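Local atomic coordinates of endo-n-acetyl-beta-d-glucosaminidase (Hypocrea jecorina, PDB entry 4AC1), a protein that hydrolyses N-linked glycans within their core as a family 18 endo-beta-N-acetylglucosaminidase, and is held responsible for the deglycosylation of the fungus's own cellulases. Residues 41-46 and 104-109; 88-93 and 124-129; 93-98 and 136-141; 130-135 and 168-173. All coordinates share one frame; numbering follows the deposited sequence. Where two conformers were deposited one is given.

Contact 1: 41-46 and 104-109; sequences FHINQG and EHYYGQ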
loop_
_atom_site.group_PDB
_atom_site.type_symbol
_atom_site.label_atom_id
_atom_site.label_comp_id
_atom_site.label_asym_id
_atom_site.label_seq_id
_atom_site.Cartn_x
_atom_site.Cartn_y
_atom_site.Cartn_z
ATOM N N PHE A 41 7.780 0.411 -7.242
ATOM C CA PHE A 41 9.202 0.102 -7.363
ATOM C C PHE A 41 9.366 -1.340 -7.851
ATOM O O PHE A 41 8.568 -2.223 -7.514
ATOM C CB PHE A 41 9.935 0.333 -6.036
ATOM C CG PHE A 41 10.106 1.792 -5.678
ATOM C CD1 PHE A 41 11.226 2.500 -6.104
ATOM C CD2 PHE A 41 9.148 2.457 -4.918
ATOM C CE1 PHE A 41 11.400 3.846 -5.768
ATOM C CE2 PHE A 41 9.311 3.806 -4.581
ATOM C CZ PHE A 41 10.439 4.500 -5.008
ATOM N N HIS A 42 10.390 -1.541 -8.677
ATOM C CA HIS A 42 10.704 -2.825 -9.301
ATOM C C HIS A 42 12.179 -3.145 -9.112
ATOM O O HIS A 42 13.050 -2.325 -9.441
ATOM C CB HIS A 42 10.433 -2.771 -10.803
ATOM C CG HIS A 42 9.041 -2.363 -11.153
ATOM N ND1 HIS A 42 7.939 -3.074 -10.731
ATOM C CD2 HIS A 42 8.566 -1.340 -11.902
ATOM C CE1 HIS A 42 6.844 -2.493 -11.187
ATOM N NE2 HIS A 42 7.196 -1.442 -11.902
ATOM N N ILE A 43 12.447 -4.324 -8.559
ATOM C CA ILE A 43 13.803 -4.860 -8.467
ATOM C C ILE A 43 14.043 -5.691 -9.726
ATOM O O ILE A 43 13.279 -6.614 -10.035
ATOM C CB ILE A 43 13.995 -5.739 -7.197
ATOM C CG1 ILE A 43 13.518 -5.014 -5.928
ATOM C CG2 ILE A 43 15.445 -6.250 -7.084
ATOM C CD1 ILE A 43 14.326 -3.819 -5.528
ATOM N N ASN A 44 15.093 -5.350 -10.465
ATOM C CA ASN A 44 15.373 -5.979 -11.755
ATOM C C ASN A 44 16.663 -6.774 -11.729
ATOM O O ASN A 44 17.722 -6.206 -11.471
ATOM C CB ASN A 44 15.469 -4.898 -12.830
ATOM C CG ASN A 44 14.206 -4.060 -12.922
ATOM O OD1 ASN A 44 14.228 -2.851 -12.682
ATOM N ND2 ASN A 44 13.088 -4.707 -13.235
ATOM N N GLN A 45 16.579 -8.082 -11.984
ATOM C CA GLN A 45 17.782 -8.903 -12.109
ATOM C C GLN A 45 18.737 -8.252 -13.114
ATOM O O GLN A 45 18.333 -7.894 -14.219
ATOM C CB GLN A 45 17.445 -10.332 -12.557
ATOM C CG GLN A 45 18.693 -11.197 -12.793
ATOM C CD GLN A 45 18.402 -12.558 -13.394
ATOM O OE1 GLN A 45 18.845 -13.575 -12.868
ATOM N NE2 GLN A 45 17.687 -12.578 -14.516
ATOM N N GLY A 46 19.988 -8.069 -12.707
ATOM C CA GLY A 46 20.996 -7.482 -13.588
ATOM C C GLY A 46 20.834 -5.991 -13.858
ATOM O O GLY A 46 21.607 -5.418 -14.630
ATOM N N GLU A 104 22.003 -9.760 -0.817
ATOM C CA GLU A 104 22.590 -8.518 -0.328
ATOM C C GLU A 104 22.619 -7.444 -1.401
ATOM O O GLU A 104 22.405 -6.263 -1.118
ATOM C CB GLU A 104 24.005 -8.744 0.213
ATOM C CG GLU A 104 24.053 -9.404 1.563
ATOM C CD GLU A 104 23.515 -8.528 2.685
ATOM O OE1 GLU A 104 23.724 -7.294 2.670
ATOM O OE2 GLU A 104 22.892 -9.102 3.593
ATOM N N HIS A 105 22.911 -7.855 -2.633
ATOM C CA HIS A 105 23.008 -6.917 -3.734
ATOM C C HIS A 105 21.657 -6.239 -3.994
ATOM O O HIS A 105 21.574 -5.010 -4.069
ATOM C CB HIS A 105 23.523 -7.605 -5.001
ATOM C CG HIS A 105 23.451 -6.745 -6.222
ATOM N ND1 HIS A 105 24.277 -5.657 -6.412
ATOM C CD2 HIS A 105 22.651 -6.804 -7.311
ATOM C CE1 HIS A 105 23.984 -5.083 -7.563
ATOM N NE2 HIS A 105 23.007 -5.764 -8.135
ATOM N N TYR A 106 20.606 -7.040 -4.146
ATOM C CA TYR A 106 19.292 -6.494 -4.482
ATOM C C TYR A 106 18.622 -5.830 -3.283
ATOM O O TYR A 106 17.998 -4.768 -3.424
ATOM C CB TYR A 106 18.407 -7.542 -5.183
ATOM C CG TYR A 106 18.976 -7.915 -6.526
ATOM C CD1 TYR A 106 19.004 -6.985 -7.560
ATOM C CD2 TYR A 106 19.542 -9.170 -6.746
ATOM C CE1 TYR A 106 19.554 -7.298 -8.793
ATOM C CE2 TYR A 106 20.106 -9.488 -7.978
ATOM C CZ TYR A 106 20.101 -8.540 -8.990
ATOM O OH TYR A 106 20.662 -8.841 -10.204
ATOM N N TYR A 107 18.767 -6.441 -2.113
ATOM C CA TYR A 107 18.299 -5.798 -0.892
ATOM C C TYR A 107 18.997 -4.427 -0.719
ATOM O O TYR A 107 18.357 -3.424 -0.376
ATOM C CB TYR A 107 18.488 -6.678 0.363
ATOM C CG TYR A 107 18.206 -5.855 1.584
ATOM C CD1 TYR A 107 16.883 -5.578 1.952
ATOM C CD2 TYR A 107 19.248 -5.244 2.303
ATOM C CE1 TYR A 107 16.605 -4.756 3.024
ATOM C CE2 TYR A 107 18.972 -4.414 3.367
ATOM C CZ TYR A 107 17.641 -4.185 3.723
ATOM O OH TYR A 107 17.369 -3.376 4.797
ATOM N N GLY A 108 20.306 -4.382 -0.980
ATOM C CA GLY A 108 21.062 -3.140 -0.841
ATOM C C GLY A 108 20.495 -2.048 -1.735
ATOM O O GLY A 108 20.426 -0.886 -1.341
ATOM N N GLN A 109 20.077 -2.422 -2.939
ATOM C CA GLN A 109 19.420 -1.469 -3.839
ATOM C C GLN A 109 18.111 -0.918 -3.255
ATOM O O GLN A 109 17.835 0.283 -3.350
ATOM C CB GLN A 109 19.138 -2.104 -5.194
ATOM C CG GLN A 109 20.369 -2.423 -6.053
ATOM C CD GLN A 109 19.962 -2.969 -7.407
ATOM O OE1 GLN A 109 18.849 -3.460 -7.572
ATOM N NE2 GLN A 109 20.854 -2.887 -8.382
HETATM O O HOH W 1 17.349 -3.825 -9.741
#

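Contact 2: 88-93 and 124-129; sequences GSFNTQ and LDVEQP. With ZN (zinc ion), chain G.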
loop_
_atom_site.group_PDB
_atom_site.type_symbol
_atom_site.label_atom_id
_atom_site.label_comp_id
_atom_site.label_asym_id
_atom_site.label_seq_id
_atom_site.Cartn_x
_atom_site.Cartn_y
_atom_site.Cartn_z
ATOM N N GLY A 88 9.125 -10.088 -10.663
ATOM C CA GLY A 88 10.569 -9.914 -10.691
ATOM C C GLY A 88 11.226 -9.466 -9.400
ATOM O O GLY A 88 12.424 -9.694 -9.211
ATOM N N SER A 89 10.459 -8.845 -8.500
ATOM C CA SER A 89 11.034 -8.282 -7.280
ATOM C C SER A 89 11.210 -9.305 -6.155
ATOM O O SER A 89 12.031 -9.100 -5.264
ATOM C CB SER A 89 10.198 -7.103 -6.766
ATOM O OG SER A 89 10.207 -6.025 -7.683
ATOM N N PHE A 90 10.448 -10.398 -6.210
ATOM C CA PHE A 90 10.364 -11.333 -5.081
ATOM C C PHE A 90 10.688 -12.767 -5.466
ATOM O O PHE A 90 10.309 -13.702 -4.758
ATOM C CB PHE A 90 8.965 -11.281 -4.434
ATOM C CG PHE A 90 8.545 -9.905 -3.993
ATOM C CD1 PHE A 90 9.260 -9.204 -3.017
ATOM C CD2 PHE A 90 7.430 -9.306 -4.563
ATOM C CE1 PHE A 90 8.864 -7.930 -2.625
ATOM C CE2 PHE A 90 7.038 -8.041 -4.177
ATOM C CZ PHE A 90 7.747 -7.356 -3.219
ATOM N N ASN A 91 11.378 -12.954 -6.586
ATOM C CA ASN A 91 11.703 -14.307 -7.019
ATOM C C ASN A 91 13.112 -14.731 -6.599
ATOM O O ASN A 91 13.831 -13.979 -5.938
ATOM C CB ASN A 91 11.412 -14.525 -8.521
ATOM C CG ASN A 91 12.319 -13.708 -9.442
ATOM O OD1 ASN A 91 11.923 -13.348 -10.559
ATOM N ND2 ASN A 91 13.521 -13.435 -9.001
ATOM N N THR A 92 13.478 -15.959 -6.953
ATOM C CA THR A 92 14.765 -16.526 -6.541
ATOM C C THR A 92 15.991 -15.865 -7.208
ATOM O O THR A 92 17.131 -16.145 -6.829
ATOM C CB THR A 92 14.802 -18.060 -6.747
ATOM O OG1 THR A 92 14.370 -18.376 -8.072
ATOM C CG2 THR A 92 13.884 -18.751 -5.745
ATOM N N GLN A 93 15.745 -14.993 -8.182
ATOM C CA GLN A 93 16.806 -14.231 -8.856
ATOM C C GLN A 93 17.105 -12.924 -8.116
ATOM O O GLN A 93 18.164 -12.318 -8.310
ATOM C CB GLN A 93 16.427 -13.944 -10.314
ATOM C CG GLN A 93 16.603 -15.128 -11.254
ATOM C CD GLN A 93 15.586 -16.232 -11.036
ATOM O OE1 GLN A 93 15.922 -17.313 -10.550
ATOM N NE2 GLN A 93 14.333 -15.963 -11.395
ATOM N N LEU A 124 5.327 -3.951 0.974
ATOM C CA LEU A 124 5.747 -5.129 0.211
ATOM C C LEU A 124 4.492 -5.776 -0.357
ATOM O O LEU A 124 3.786 -6.517 0.340
ATOM C CB LEU A 124 6.517 -6.131 1.081
ATOM C CG LEU A 124 7.785 -5.707 1.833
ATOM C CD1 LEU A 124 8.753 -4.925 0.970
ATOM C CD2 LEU A 124 7.460 -4.922 3.070
ATOM N N ASP A 125 4.196 -5.445 -1.615
ATOM C CA ASP A 125 2.976 -5.898 -2.290
ATOM C C ASP A 125 3.325 -7.098 -3.145
ATOM O O ASP A 125 3.721 -6.976 -4.302
ATOM C CB ASP A 125 2.405 -4.753 -3.123
ATOM C CG ASP A 125 1.055 -5.059 -3.744
ATOM O OD1 ASP A 125 0.519 -6.181 -3.624
ATOM O OD2 ASP A 125 0.537 -4.128 -4.413
ATOM N N VAL A 126 3.224 -8.271 -2.541
ATOM C CA VAL A 126 3.767 -9.488 -3.130
ATOM C C VAL A 126 2.671 -10.203 -3.910
ATOM O O VAL A 126 1.739 -10.771 -3.334
ATOM C CB VAL A 126 4.364 -10.407 -2.034
ATOM C CG1 VAL A 126 4.960 -11.660 -2.663
ATOM C CG2 VAL A 126 5.424 -9.645 -1.212
ATOM N N GLU A 127 2.757 -10.111 -5.231
ATOM C CA GLU A 127 1.722 -10.659 -6.098
ATOM C C GLU A 127 2.201 -11.880 -6.895
ATOM O O GLU A 127 1.482 -12.370 -7.770
ATOM C CB GLU A 127 1.124 -9.579 -7.013
ATOM C CG GLU A 127 0.376 -8.464 -6.290
ATOM C CD GLU A 127 -0.271 -7.466 -7.244
ATOM O OE1 GLU A 127 -0.493 -7.810 -8.423
ATOM O OE2 GLU A 127 -0.565 -6.338 -6.816
ATOM N N GLN A 128 3.400 -12.372 -6.591
ATOM C CA GLN A 128 3.882 -13.658 -7.126
ATOM C C GLN A 128 4.447 -14.432 -5.941
ATOM O O GLN A 128 4.738 -13.823 -4.913
ATOM C CB GLN A 128 4.952 -13.485 -8.216
ATOM C CG GLN A 128 4.524 -12.635 -9.400
ATOM C CD GLN A 128 4.639 -11.137 -9.125
ATOM O OE1 GLN A 128 5.561 -10.682 -8.447
ATOM N NE2 GLN A 128 3.695 -10.371 -9.658
ATOM N N PRO A 129 4.609 -15.766 -6.069
ATOM C CA PRO A 129 5.066 -16.532 -4.900
ATOM C C PRO A 129 6.465 -16.165 -4.399
ATOM O O PRO A 129 7.400 -15.990 -5.197
ATOM C CB PRO A 129 5.043 -17.981 -5.402
ATOM C CG PRO A 129 3.987 -17.975 -6.463
ATOM C CD PRO A 129 4.177 -16.658 -7.163
HETATM ZN ZN ZN G . -1.915 -4.929 -7.448
HETATM O O HOH W 2 8.266 -11.461 -8.255
HETATM O O HOH W 3 7.622 -8.245 -8.262
HETATM O O HOH W 4 -1.719 -5.461 -9.249
HETATM O O HOH W 5 -3.727 -6.125 -6.869
HETATM O O HOH W 6 -0.389 -3.471 -7.793
HETATM O O HOH W 7 -3.317 -3.439 -8.181
#

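Contact 3: 93-98 and 136-141; sequences QTLDSP and DRLIAR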
loop_
_atom_site.group_PDB
_atom_site.type_symbol
_atom_site.label_atom_id
_atom_site.label_comp_id
_atom_site.label_asym_id
_atom_site.label_seq_id
_atom_site.Cartn_x
_atom_site.Cartn_y
_atom_site.Cartn_z
ATOM N N GLN A 93 15.745 -14.993 -8.182
ATOM C CA GLN A 93 16.806 -14.231 -8.856
ATOM C C GLN A 93 17.105 -12.924 -8.116
ATOM O O GLN A 93 18.164 -12.318 -8.310
ATOM C CB GLN A 93 16.427 -13.944 -10.314
ATOM C CG GLN A 93 16.603 -15.128 -11.254
ATOM C CD GLN A 93 15.586 -16.232 -11.036
ATOM O OE1 GLN A 93 15.922 -17.313 -10.550
ATOM N NE2 GLN A 93 14.333 -15.963 -11.395
ATOM N N THR A 94 16.169 -12.484 -7.272
ATOM C CA THR A 94 16.306 -11.207 -6.571
ATOM C C THR A 94 16.106 -11.380 -5.055
ATOM O O THR A 94 16.951 -11.982 -4.391
ATOM C CB THR A 94 15.403 -10.111 -7.188
ATOM O OG1 THR A 94 14.042 -10.539 -7.138
ATOM C CG2 THR A 94 15.791 -9.836 -8.643
ATOM N N LEU A 95 15.003 -10.875 -4.499
ATOM C CA LEU A 95 14.885 -10.812 -3.037
ATOM C C LEU A 95 14.570 -12.155 -2.373
ATOM O O LEU A 95 14.682 -12.276 -1.161
ATOM C CB LEU A 95 13.897 -9.717 -2.602
ATOM C CG LEU A 95 14.228 -8.257 -2.958
ATOM C CD1 LEU A 95 13.092 -7.346 -2.508
ATOM C CD2 LEU A 95 15.544 -7.812 -2.344
ATOM N N ASP A 96 14.197 -13.157 -3.172
ATOM C CA ASP A 96 14.020 -14.516 -2.653
ATOM C C ASP A 96 15.235 -15.389 -2.971
ATOM O O ASP A 96 15.134 -16.613 -2.922
ATOM C CB ASP A 96 12.742 -15.155 -3.218
ATOM C CG ASP A 96 12.111 -16.173 -2.279
ATOM O OD1 ASP A 96 12.437 -16.179 -1.081
ATOM O OD2 ASP A 96 11.256 -16.940 -2.767
ATOM N N SER A 97 16.378 -14.774 -3.281
ATOM C CA SER A 97 17.553 -15.559 -3.682
ATOM C C SER A 97 18.146 -16.357 -2.536
ATOM O O SER A 97 18.367 -15.805 -1.462
ATOM C CB SER A 97 18.662 -14.670 -4.236
ATOM O OG SER A 97 19.785 -15.465 -4.600
ATOM N N PRO A 98 18.464 -17.647 -2.786
ATOM C CA PRO A 98 19.192 -18.441 -1.794
ATOM C C PRO A 98 20.712 -18.175 -1.797
ATOM O O PRO A 98 21.448 -18.749 -0.978
ATOM C CB PRO A 98 18.894 -19.880 -2.221
ATOM C CG PRO A 98 18.725 -19.806 -3.684
ATOM C CD PRO A 98 18.111 -18.450 -3.973
ATOM N N ASP A 136 10.104 -13.420 5.481
ATOM C CA ASP A 136 10.483 -13.216 6.876
ATOM C C ASP A 136 11.818 -12.462 6.979
ATOM O O ASP A 136 11.958 -11.525 7.774
ATOM C CB ASP A 136 10.571 -14.548 7.635
ATOM C CG ASP A 136 9.216 -15.247 7.830
ATOM O OD1 ASP A 136 8.151 -14.797 7.344
ATOM O OD2 ASP A 136 9.226 -16.311 8.491
ATOM N N ARG A 137 12.800 -12.886 6.180
ATOM C CA ARG A 137 14.102 -12.240 6.145
ATOM C C ARG A 137 13.978 -10.791 5.706
ATOM O O ARG A 137 14.574 -9.910 6.309
ATOM C CB ARG A 137 15.050 -12.992 5.209
ATOM C CG ARG A 137 16.377 -12.271 4.966
ATOM C CD ARG A 137 17.333 -13.057 4.094
ATOM N NE ARG A 137 16.815 -13.300 2.751
ATOM C CZ ARG A 137 17.439 -14.029 1.829
ATOM N NH1 ARG A 137 18.601 -14.601 2.117
ATOM N NH2 ARG A 137 16.897 -14.200 0.629
ATOM N N LEU A 138 13.216 -10.539 4.648
ATOM C CA LEU A 138 13.122 -9.187 4.124
ATOM C C LEU A 138 12.579 -8.209 5.158
ATOM O O LEU A 138 13.115 -7.121 5.340
ATOM C CB LEU A 138 12.255 -9.182 2.868
ATOM C CG LEU A 138 12.041 -7.854 2.144
ATOM C CD1 LEU A 138 13.370 -7.164 1.781
ATOM C CD2 LEU A 138 11.180 -8.093 0.911
ATOM N N ILE A 139 11.496 -8.604 5.822
ATOM C CA ILE A 139 10.870 -7.769 6.840
ATOM C C ILE A 139 11.796 -7.587 8.037
ATOM O O ILE A 139 11.977 -6.472 8.511
ATOM C CB ILE A 139 9.524 -8.372 7.279
ATOM C CG1 ILE A 139 8.555 -8.318 6.098
ATOM C CG2 ILE A 139 8.957 -7.662 8.535
ATOM C CD1 ILE A 139 7.275 -9.010 6.318
ATOM N N ALA A 140 12.378 -8.684 8.531
ATOM C CA ALA A 140 13.283 -8.587 9.670
ATOM C C ALA A 140 14.505 -7.710 9.393
ATOM O O ALA A 140 14.943 -6.946 10.254
ATOM C CB ALA A 140 13.714 -9.984 10.146
ATOM N N ARG A 141 15.045 -7.827 8.185
ATOM C CA ARG A 141 16.205 -7.052 7.773
ATOM C C ARG A 141 15.863 -5.567 7.629
ATOM O O ARG A 141 16.628 -4.710 8.092
ATOM C CB ARG A 141 16.812 -7.600 6.476
ATOM C CG ARG A 141 17.999 -6.811 5.947
ATOM C CD ARG A 141 19.188 -6.775 6.893
ATOM N NE ARG A 141 20.291 -6.072 6.245
ATOM C CZ ARG A 141 21.112 -6.635 5.363
ATOM N NH1 ARG A 141 20.975 -7.921 5.055
ATOM N NH2 ARG A 141 22.072 -5.917 4.793
HETATM O O HOH W 8 14.564 -12.106 1.579
HETATM O O HOH W 9 20.351 -15.715 0.422
#

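Contact 4: 130-135 and 168-173; sequences MSQQGI and SGFSYT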
loop_
_atom_site.group_PDB
_atom_site.type_symbol
_atom_site.label_atom_id
_atom_site.label_comp_id
_atom_site.label_asym_id
_atom_site.label_seq_id
_atom_site.Cartn_x
_atom_site.Cartn_y
_atom_site.Cartn_z
ATOM N N MET A 130 6.579 -16.023 -3.080
ATOM C CA MET A 130 7.852 -15.830 -2.383
ATOM C C MET A 130 7.866 -16.799 -1.206
ATOM O O MET A 130 6.824 -17.008 -0.574
ATOM C CB MET A 130 7.992 -14.386 -1.881
ATOM C CG MET A 130 9.328 -14.068 -1.260
ATOM S SD MET A 130 9.389 -12.366 -0.689
ATOM C CE MET A 130 11.170 -12.089 -0.637
ATOM N N SER A 131 9.026 -17.381 -0.908
ATOM C CA SER A 131 9.137 -18.340 0.191
ATOM C C SER A 131 8.873 -17.668 1.522
ATOM O O SER A 131 9.054 -16.451 1.668
ATOM C CB SER A 131 10.516 -19.009 0.206
ATOM O OG SER A 131 11.512 -18.087 0.622
ATOM N N GLN A 132 8.438 -18.468 2.493
ATOM C CA GLN A 132 8.304 -17.994 3.866
ATOM C C GLN A 132 9.605 -17.418 4.409
ATOM O O GLN A 132 9.615 -16.345 5.025
ATOM C CB GLN A 132 7.819 -19.115 4.785
ATOM C CG GLN A 132 7.229 -18.594 6.089
ATOM C CD GLN A 132 5.856 -17.974 5.871
ATOM O OE1 GLN A 132 4.975 -18.603 5.290
ATOM N NE2 GLN A 132 5.676 -16.721 6.318
ATOM N N GLN A 133 10.705 -18.139 4.186
ATOM C CA GLN A 133 12.004 -17.682 4.659
ATOM C C GLN A 133 12.364 -16.325 4.038
ATOM O O GLN A 133 12.918 -15.453 4.709
ATOM C CB GLN A 133 13.085 -18.707 4.325
ATOM C CG GLN A 133 14.434 -18.353 4.920
ATOM C CD GLN A 133 15.564 -19.235 4.433
ATOM O OE1 GLN A 133 15.386 -20.065 3.543
ATOM N NE2 GLN A 133 16.749 -19.044 5.010
ATOM N N GLY A 134 12.067 -16.180 2.751
ATOM C CA GLY A 134 12.373 -14.944 2.028
ATOM C C GLY A 134 11.635 -13.714 2.551
ATOM O O GLY A 134 12.245 -12.668 2.802
ATOM N N ILE A 135 10.319 -13.828 2.735
ATOM C CA ILE A 135 9.558 -12.677 3.237
ATOM C C ILE A 135 9.927 -12.373 4.674
ATOM O O ILE A 135 10.071 -11.207 5.046
ATOM C CB ILE A 135 8.002 -12.811 3.043
ATOM C CG1 ILE A 135 7.297 -11.468 3.301
ATOM C CG2 ILE A 135 7.415 -13.921 3.915
ATOM C CD1 ILE A 135 7.742 -10.346 2.342
ATOM N N SER A 168 0.683 -14.540 -2.903
ATOM C CA SER A 168 2.037 -14.337 -2.376
ATOM C C SER A 168 2.839 -15.599 -2.102
ATOM O O SER A 168 4.023 -15.507 -1.791
ATOM C CB SER A 168 2.000 -13.514 -1.080
ATOM O OG SER A 168 1.211 -12.342 -1.218
ATOM N N GLY A 169 2.198 -16.764 -2.178
ATOM C CA GLY A 169 2.868 -18.032 -1.863
ATOM C C GLY A 169 3.006 -18.301 -0.371
ATOM O O GLY A 169 2.478 -19.289 0.139
ATOM N N PHE A 170 3.730 -17.437 0.336
ATOM C CA PHE A 170 3.896 -17.610 1.779
ATOM C C PHE A 170 2.592 -17.440 2.568
ATOM O O PHE A 170 1.598 -16.899 2.058
ATOM C CB PHE A 170 4.963 -16.659 2.328
ATOM C CG PHE A 170 4.628 -15.205 2.160
ATOM C CD1 PHE A 170 3.752 -14.583 3.042
ATOM C CD2 PHE A 170 5.187 -14.457 1.120
ATOM C CE1 PHE A 170 3.436 -13.243 2.911
ATOM C CE2 PHE A 170 4.878 -13.096 0.987
ATOM C CZ PHE A 170 3.992 -12.498 1.879
ATOM N N SER A 171 2.612 -17.901 3.818
ATOM C CA SER A 171 1.462 -17.794 4.703
ATOM C C SER A 171 1.463 -16.469 5.477
ATOM O O SER A 171 2.437 -16.140 6.163
ATOM C CB SER A 171 1.443 -18.974 5.678
ATOM O OG SER A 171 0.551 -18.699 6.744
ATOM N N TYR A 172 0.359 -15.726 5.399
ATOM C CA TYR A 172 0.228 -14.490 6.162
ATOM C C TYR A 172 -0.015 -14.752 7.642
ATOM O O TYR A 172 0.327 -13.921 8.470
ATOM C CB TYR A 172 -0.863 -13.596 5.572
ATOM C CG TYR A 172 -0.374 -12.851 4.353
ATOM C CD1 TYR A 172 -0.489 -13.416 3.081
ATOM C CD2 TYR A 172 0.232 -11.596 4.469
ATOM C CE1 TYR A 172 -0.019 -12.765 1.961
ATOM C CE2 TYR A 172 0.718 -10.930 3.350
ATOM C CZ TYR A 172 0.576 -11.521 2.100
ATOM O OH TYR A 172 1.046 -10.861 0.990
ATOM N N THR A 173 -0.614 -15.893 7.988
ATOM C CA THR A 173 -0.782 -16.196 9.410
ATOM C C THR A 173 0.564 -16.573 10.024
ATOM O O THR A 173 0.866 -16.130 11.127
ATOM C CB THR A 173 -1.817 -17.278 9.703
ATOM O OG1 THR A 173 -1.549 -18.401 8.871
ATOM C CG2 THR A 173 -3.244 -16.766 9.461
#

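Contact 1: 41-46 and 104-109
Ile43 and Tyr106 join two layers of the beta/alpha barrel of family 18: the loop leaving the inner strand 35-42 and the outer helix 100-116, which follows the next strand, 77-83. The packed part is small. The CG2 branch of Ile43, anti to its backbone N, lies 3.7 Å from CB of Tyr106 and at the same separation from its CD1, so the methyl meets the root of the aromatic side chain rather than the centre of the ring. Val82 and Val49 also touch Ile43 and place it in the interior. Further along the ring, Asn44 O comes obliquely to Tyr106 CE1, 3.4 Å away. Within the helix, His105 CD2 stands 3.4 Å above the plane of the Tyr106 ring, over its centre, so the phenol has an imidazole of its own helix on one face.

Toward solvent the fit is looser and polar. Gln45 and Gly46 are exposed. Gln45 approaches through CA, 3.5 Å from Tyr106 OH, its side chain coming no nearer than CG at 4.0 Å. A water links the segments, accepting from Asn44 N (2.8 Å) and probably donating to Gln109 OE1, while Gln109 NE2 holds Gly47 O. The phenol tip is fixed more strictly: Gly46 N, near the ring plane, donates to Tyr106 OH at 2.7 Å with an N-H...O angle of 178°.

Contact 2: 88-93 and 124-129
The ring of Phe90, in a loop of the family 18 beta/alpha barrel, is filled on both faces. Val126 CG2 sits over one, 3.8 Å from the centroid and 12° off the normal, a CH-pi contact; Ser89 CB stands 4.0 Å above the centre of the opposite one. At the rim, CE2 meets Asp125 O obliquely at 3.5 Å, and CD2 touches the second methyl, Val126 CG1, at 3.9 Å. The two segments leave neighbouring parallel strands, 77-83 and 121-125, at their C-terminal ends, where such barrels carry the active site. Asp125-Val126-Glu127 matches the close of the DxxDxDxE signature of family 18, and the Phe90 ring packs against its Asp125 and Val126.

Beyond the ring, one water accepts from Gly88 N and Phe90 N and donates to Gln128 OE1 at 2.8 Å, tying the loop to a side chain it does not bond directly. Gln128 NE2 bonds Gly84 O weakly.

Glu127 turns away from the loop to a zinc ion. Its OE2 binds the metal, four waters and Gln189 OE1 complete six ligands, and Asp125 OD2 stays 4.0 Å off. The other carboxylate oxygen, Glu127 OE1, accepts from one of the zinc-bound waters at 2.8 Å.

Contact 3: 93-98 and 136-141
Arg137 reaches from its helix to the carbonyls of Leu95 and Ser97 in the loop 93-98. Its CB already points at the loop, CG is anti to the backbone N (chi1 172°), and CD continues the extended chain. The bend comes at chi3, 62°, and sets NE against a water at 2.8 Å that donates in turn to Leu95 O. At the tip, NH2 gives Ser97 O a straight bond of 3.0 Å (N-H...O 178°), with the acceptor in the guanidinium plane, and a second, weak one of 3.4 Å to Leu95 O. NH1 donates to another water at 2.7 Å, which in turn donates to Ser97 O. Both carbonyls belong to a type I turn from Thr94 to Ser97, closed by Ser97 N to Thr94 O at 3.1 Å. A methionine in place of Arg137 would probably leave the carbonyl of Ser97 without its direct donor and the turn freer to shift against the helix.

Beside these polar bonds the contact is apolar, Leu95 CD1 against Leu138 CD2 at 4.0 Å. The loop thus lies on helix 132-146 just before helix 100-116, which also packs here: Tyr106 meets Leu95, Tyr107 meets Leu138, and Phe103 forms a cation-pi pair with Arg137.

Contact 4: 130-135 and 168-173
Ser168 O receives two N-H groups: a bond of 2.9 Å from Met130 N, the donor standing above the carbonyl plane, and a weak one from Phe170 N within its own turn. A second polar link uses both ends of one amide. Gln132 OE1 accepts from Ser171 N at 2.9 Å, while Gln132 NE2 donates to Ser171 O at 3.3 Å, so the side chain, bent at chi2 (74°), reads the backbone of a single residue; NE2 also bonds Asp136 OD1. A leucine in place of Gln132 would probably leave the Ser171 N-H and C=O without these mates and the start of helix 172-179 less firmly tied to helix 132-146.

Between the links lies Phe170. Ile135 CG2 sits over one face, 3.6 Å from the centroid and 16° off the normal, a CH-pi contact; Ser168 CB lies above the opposite face, 3.5 Å from the plane and offset toward the rim. Met130 O is at the edge, in plane, 3.5 Å from CD2.

The contact joins the starts of two successive outer helices of the barrel, with Ser131 and Ser171 at their N-cap positions. Leu154 of the intervening strand 151-154 touches both Ile135 and Phe170.

How the contacts relate
The four contacts form a connected cluster on one side of the barrel, every pair touching except 1 and 4, whose centres are about 19 Å apart. Contacts 1 and 2 have centres about 11 Å apart, and Ile43 N meets Ser89 OG at 2.9 Å. Contacts 2 and 3 share Gln93. Contact 3 touches contact 1 through a salt bridge, Glu104 OE2 to Arg141 NH1 at 2.7 Å. Contacts 3 and 4 both use helix 132-146 and meet at Asp96 OD1 and Ser131 OG, 2.7 Å apart. Contact 4 returns to contact 2, Val126 O lying 2.7 Å from Ser168 OG. Contact 2 alone holds the zinc-binding Glu127, whose side chain is about 6 Å from that of Ser168.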